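Local coordinates for beta-1,4-galactanase (Humicola insolens, PDB 1HJQ), which hydrolyses the beta-1,4-galactosidic linkages of type I arabinogalactans, as a family 53 glycoside hydrolase built on a TIM barrel, at residues L59-I63 / S116-F120; L226-N231 / V283-V287. One frame throughout, in Å; residues are numbered along the deposited sequence.

Interaction 1: L59-I63 / S116-F120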
loop_
_atom_site.group_PDB
_atom_site.type_symbol
_atom_site.label_atom_id
_atom_site.label_comp_id
_atom_site.label_asym_id
_atom_site.label_seq_id
_atom_site.Cartn_x
_atom_site.Cartn_y
_atom_site.Cartn_z
ATOM N N LEU A 59 0.202 -6.308 -15.306
ATOM C CA LEU A 59 -0.393 -5.131 -15.922
ATOM C C LEU A 59 -1.830 -5.310 -16.411
ATOM O O LEU A 59 -2.723 -4.585 -15.981
ATOM C CB LEU A 59 0.492 -4.651 -17.069
ATOM C CG LEU A 59 0.316 -3.169 -17.394
ATOM C CD1 LEU A 59 0.542 -2.337 -16.121
ATOM C CD2 LEU A 59 1.303 -2.772 -18.494
ATOM N N ASP A 60 -2.057 -6.267 -17.304
ATOM C CA ASP A 60 -3.397 -6.501 -17.829
ATOM C C ASP A 60 -4.392 -6.669 -16.689
ATOM O O ASP A 60 -5.470 -6.071 -16.695
ATOM C CB ASP A 60 -3.421 -7.755 -18.710
ATOM C CG ASP A 60 -2.435 -7.680 -19.862
ATOM O OD1 ASP A 60 -2.389 -6.634 -20.551
ATOM O OD2 ASP A 60 -1.709 -8.675 -20.084
ATOM N N TYR A 61 -4.018 -7.493 -15.715
ATOM C CA TYR A 61 -4.847 -7.760 -14.549
ATOM C C TYR A 61 -5.205 -6.470 -13.825
ATOM O O TYR A 61 -6.354 -6.266 -13.434
ATOM C CB TYR A 61 -4.107 -8.706 -13.586
ATOM C CG TYR A 61 -4.853 -9.018 -12.300
ATOM C CD1 TYR A 61 -4.957 -8.075 -11.276
ATOM C CD2 TYR A 61 -5.482 -10.246 -12.122
ATOM C CE1 TYR A 61 -5.673 -8.347 -10.112
ATOM C CE2 TYR A 61 -6.201 -10.529 -10.964
ATOM C CZ TYR A 61 -6.295 -9.576 -9.963
ATOM O OH TYR A 61 -7.025 -9.852 -8.824
ATOM N N ASN A 62 -4.224 -5.594 -13.646
ATOM C CA ASN A 62 -4.472 -4.344 -12.943
ATOM C C ASN A 62 -5.267 -3.342 -13.753
ATOM O O ASN A 62 -5.904 -2.454 -13.187
ATOM C CB ASN A 62 -3.153 -3.729 -12.477
ATOM C CG ASN A 62 -2.624 -4.391 -11.222
ATOM O OD1 ASN A 62 -3.152 -4.179 -10.127
ATOM N ND2 ASN A 62 -1.592 -5.213 -11.373
ATOM N N ILE A 63 -5.240 -3.476 -15.073
ATOM C CA ILE A 63 -5.998 -2.567 -15.915
ATOM C C ILE A 63 -7.483 -2.887 -15.840
ATOM O O ILE A 63 -8.318 -1.987 -15.861
ATOM C CB ILE A 63 -5.526 -2.626 -17.369
ATOM C CG1 ILE A 63 -4.187 -1.900 -17.476
ATOM C CG2 ILE A 63 -6.576 -2.016 -18.294
ATOM C CD1 ILE A 63 -3.707 -1.701 -18.879
ATOM N N SER A 116 4.544 0.866 -18.224
ATOM C CA SER A 116 3.423 0.518 -17.362
ATOM C C SER A 116 2.479 1.702 -17.153
ATOM O O SER A 116 1.262 1.572 -17.301
ATOM C CB SER A 116 3.923 0.023 -16.007
ATOM O OG SER A 116 4.581 -1.223 -16.114
ATOM N N MET A 117 3.032 2.855 -16.794
ATOM C CA MET A 117 2.200 4.028 -16.579
ATOM C C MET A 117 1.493 4.424 -17.871
ATOM O O MET A 117 0.311 4.774 -17.864
ATOM C CB MET A 117 3.048 5.180 -16.053
ATOM C CG MET A 117 3.573 4.955 -14.637
ATOM S SD MET A 117 2.303 5.090 -13.343
ATOM C CE MET A 117 1.628 3.423 -13.346
ATOM N N ASN A 118 2.212 4.355 -18.987
ATOM C CA ASN A 118 1.618 4.703 -20.272
ATOM C C ASN A 118 0.500 3.728 -20.607
ATOM O O ASN A 118 -0.408 4.036 -21.376
ATOM C CB ASN A 118 2.673 4.696 -21.381
ATOM C CG ASN A 118 3.467 5.981 -21.431
ATOM O OD1 ASN A 118 2.912 7.068 -21.281
ATOM N ND2 ASN A 118 4.773 5.870 -21.658
ATOM N N ARG A 119 0.567 2.545 -20.015
ATOM C CA ARG A 119 -0.447 1.535 -20.251
ATOM C C ARG A 119 -1.786 2.047 -19.716
ATOM O O ARG A 119 -2.830 1.875 -20.349
ATOM C CB ARG A 119 -0.048 0.243 -19.554
ATOM C CG ARG A 119 -0.840 -0.949 -19.994
ATOM C CD ARG A 119 -0.565 -1.311 -21.439
ATOM N NE ARG A 119 -1.463 -2.382 -21.857
ATOM C CZ ARG A 119 -1.374 -3.645 -21.447
ATOM N NH1 ARG A 119 -0.414 -4.015 -20.610
ATOM N NH2 ARG A 119 -2.271 -4.533 -21.855
ATOM N N PHE A 120 -1.750 2.687 -18.550
ATOM C CA PHE A 120 -2.959 3.246 -17.959
ATOM C C PHE A 120 -3.385 4.499 -18.721
ATOM O O PHE A 120 -4.567 4.697 -18.998
ATOM C CB PHE A 120 -2.733 3.596 -16.485
ATOM C CG PHE A 120 -2.681 2.405 -15.583
ATOM C CD1 PHE A 120 -1.467 1.818 -15.248
ATOM C CD2 PHE A 120 -3.853 1.848 -15.089
ATOM C CE1 PHE A 120 -1.419 0.690 -14.435
ATOM C CE2 PHE A 120 -3.818 0.719 -14.276
ATOM C CZ PHE A 120 -2.601 0.140 -13.949
#
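The F120 ring and the R119 guanidinium, two flat groups of helix 102-123, each present a face to I63 on helix 59-71. Over the ring lies CG1 of I63, displaced toward the rim, where its nearest atom is F120 CE2 at 4.2 Å. At the ring's edge, near its plane, is the carbonyl O of N62, 4.0 Å from F120 CE2. L59 comes in obliquely, its CD1 lying 4.0 Å from F120 CE1. The guanidinium of R119 has I63 CD1 over one face, also toward the rim, though the position of this methyl is only approximate; L59 CD2 and D60 OD1 occupy the edge.

At that edge D60 and R119 form a salt bridge. R119 NH2 donates fairly straight to D60 OD1; the modelled 2.5 Å is shorter than expected and doubtful at this resolution. The bond from R119 NH1 to D60 OD1, at 3.3 Å, is weak and bent. The carboxylate and guanidinium planes stand 81° apart, and both donors use OD1, so this is not a two-oxygen, side-by-side pairing. CG of R119 is anti to the backbone N (chi1 -166°), and a bend at chi2 carries the chain across L59 to D60. The bridge thus spans the more exposed side of the contact, over an apolar layer of L59, I63 and F120.

The axes of the two short segments approach to 10.7 Å and cross at -32°. The CA atoms of L59 and S116, and one turn later of I63 and F120, are nearest each other. Helix 102-123 packs on strand 75-80 through F120 (on L76 and I78) and S116 (on F80), while N62 bonds to N58 O and, on strand 43-48, to R47 O and Q46 NE2. The two helices are successive in the barrel's outer layer, with strand 75-80 between them in sequence.

Interaction 2: L226-N231 / V283-V287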
loop_
_atom_site.group_PDB
_atom_site.type_symbol
_atom_site.label_atom_id
_atom_site.label_comp_id
_atom_site.label_asym_id
_atom_site.label_seq_id
_atom_site.Cartn_x
_atom_site.Cartn_y
_atom_site.Cartn_z
ATOM N N LEU A 226 3.742 6.241 15.903
ATOM C CA LEU A 226 3.387 6.530 14.519
ATOM C C LEU A 226 3.185 8.040 14.436
ATOM O O LEU A 226 3.683 8.708 13.528
ATOM C CB LEU A 226 2.091 5.806 14.130
ATOM C CG LEU A 226 1.489 6.177 12.772
ATOM C CD1 LEU A 226 2.460 5.825 11.657
ATOM C CD2 LEU A 226 0.173 5.444 12.578
ATOM N N ARG A 227 2.455 8.561 15.410
ATOM C CA ARG A 227 2.166 9.982 15.504
ATOM C C ARG A 227 3.447 10.809 15.474
ATOM O O ARG A 227 3.558 11.782 14.724
ATOM C CB ARG A 227 1.412 10.251 16.802
ATOM C CG ARG A 227 1.249 11.704 17.153
ATOM C CD ARG A 227 -0.147 12.181 16.870
ATOM N NE ARG A 227 -0.359 13.486 17.485
ATOM C CZ ARG A 227 -0.446 13.687 18.796
ATOM N NH1 ARG A 227 -0.350 12.665 19.642
ATOM N NH2 ARG A 227 -0.610 14.918 19.261
ATOM N N ARG A 228 4.409 10.421 16.302
ATOM C CA ARG A 228 5.678 11.127 16.371
ATOM C C ARG A 228 6.483 10.964 15.100
ATOM O O ARG A 228 7.050 11.922 14.585
ATOM C CB ARG A 228 6.510 10.611 17.544
ATOM C CG ARG A 228 7.915 11.190 17.592
ATOM C CD ARG A 228 8.626 10.724 18.842
ATOM N NE ARG A 228 8.634 11.707 19.932
ATOM C CZ ARG A 228 7.601 12.461 20.312
ATOM N NH1 ARG A 228 6.424 12.387 19.691
ATOM N NH2 ARG A 228 7.743 13.279 21.347
ATOM N N SER A 229 6.534 9.734 14.606
ATOM C CA SER A 229 7.289 9.419 13.406
ATOM C C SER A 229 6.806 10.258 12.232
ATOM O O SER A 229 7.610 10.884 11.540
ATOM C CB SER A 229 7.166 7.931 13.090
ATOM O OG SER A 229 8.069 7.563 12.072
ATOM N N LEU A 230 5.494 10.281 12.018
ATOM C CA LEU A 230 4.928 11.060 10.928
ATOM C C LEU A 230 5.304 12.534 11.061
ATOM O O LEU A 230 5.739 13.155 10.092
ATOM C CB LEU A 230 3.402 10.908 10.894
ATOM C CG LEU A 230 2.918 9.468 10.723
ATOM C CD1 LEU A 230 1.407 9.426 10.623
ATOM C CD2 LEU A 230 3.549 8.868 9.483
ATOM N N ASN A 231 5.142 13.092 12.259
ATOM C CA ASN A 231 5.484 14.490 12.483
ATOM C C ASN A 231 6.947 14.753 12.178
ATOM O O ASN A 231 7.279 15.763 11.548
ATOM C CB ASN A 231 5.182 14.902 13.921
ATOM C CG ASN A 231 3.727 15.282 14.122
ATOM O OD1 ASN A 231 3.235 16.230 13.504
ATOM N ND2 ASN A 231 3.031 14.549 14.986
ATOM N N VAL A 283 -4.607 9.773 14.013
ATOM C CA VAL A 283 -3.173 10.032 14.069
ATOM C C VAL A 283 -2.712 10.686 12.774
ATOM O O VAL A 283 -2.071 11.731 12.797
ATOM C CB VAL A 283 -2.368 8.734 14.311
ATOM C CG1 VAL A 283 -0.888 8.961 14.025
ATOM C CG2 VAL A 283 -2.558 8.278 15.749
ATOM N N VAL A 284 -3.052 10.076 11.647
ATOM C CA VAL A 284 -2.678 10.616 10.346
ATOM C C VAL A 284 -3.229 12.038 10.138
ATOM O O VAL A 284 -2.495 12.952 9.756
ATOM C CB VAL A 284 -3.196 9.714 9.215
ATOM C CG1 VAL A 284 -2.783 10.280 7.876
ATOM C CG2 VAL A 284 -2.664 8.302 9.400
ATOM N N SER A 285 -4.521 12.221 10.392
ATOM C CA SER A 285 -5.146 13.528 10.234
ATOM C C SER A 285 -4.502 14.576 11.125
ATOM O O SER A 285 -4.312 15.714 10.701
ATOM C CB SER A 285 -6.631 13.456 10.570
ATOM O OG SER A 285 -7.294 12.560 9.704
ATOM N N SER A 286 -4.177 14.197 12.360
ATOM C CA SER A 286 -3.571 15.130 13.310
ATOM C C SER A 286 -2.314 15.743 12.714
ATOM O O SER A 286 -1.990 16.901 12.982
ATOM C CB SER A 286 -3.213 14.423 14.623
ATOM O OG SER A 286 -2.035 13.644 14.487
ATOM N N VAL A 287 -1.615 14.962 11.896
ATOM C CA VAL A 287 -0.391 15.424 11.261
ATOM C C VAL A 287 -0.691 16.304 10.064
ATOM O O VAL A 287 -1.495 15.949 9.207
ATOM C CB VAL A 287 0.478 14.237 10.770
ATOM C CG1 VAL A 287 1.720 14.753 10.072
ATOM C CG2 VAL A 287 0.855 13.358 11.929
HETATM O O HOH W 1 -0.184 15.584 15.622
#
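V283 points its CG1 branch at helix 223-237 among L226 and R227 and, one turn on, L230. This methyl is 3.5 Å from R227 CA and 3.9 Å from L226 CG. The side chain of L226 meets V283 at a slant; that of L230 crosses both V283 and V287 at roughly right angles, with L230 CB 3.7 Å from V287 CG2. N231 runs alongside V287 in the reverse direction, its amide ND2 3.9 Å from V287 CG2. V287, although the first residue to leave helical phi/psi, thus still packs through CG2 on L230 and N231.

On the exposed side a water joins the helices. It accepts from R227 NE at 2.8 Å, in plane at the guanidinium edge, and donates to S286 OG at 2.9 Å. With chi1 at 77°, the S286 hydroxyl reaches back to donate to V283 O at 2.6 Å, which leaves its oxygen as acceptor for the water.

Beneath this bridge, the apolar side chains continue onto strand 240-245: L226 and V284 touch V243, and L230 touches V241. The contact thus packs two consecutive helices of the barrel's outer layer over the strand between them.

Interactions 1 and 2 lie on opposite sides of the chain's centre, their own centres 33 Å apart and their nearest atoms about 22 Å apart, so they do not touch. They come in series: the helix pair 59-71 and 102-123 is complete before the pair 223-237 and 270-286 begins. Each joins neighbouring helices across one intervening strand, 75-80 in the first case and 240-245 in the second. These are the third and seventh of the eight parallel strands that close the barrel. The L226 side chain in interaction 2 lies about 10 Å from that of E245, the probable nucleophile at the end of strand 240-245, whereas interaction 1 lies away from the annotated sites.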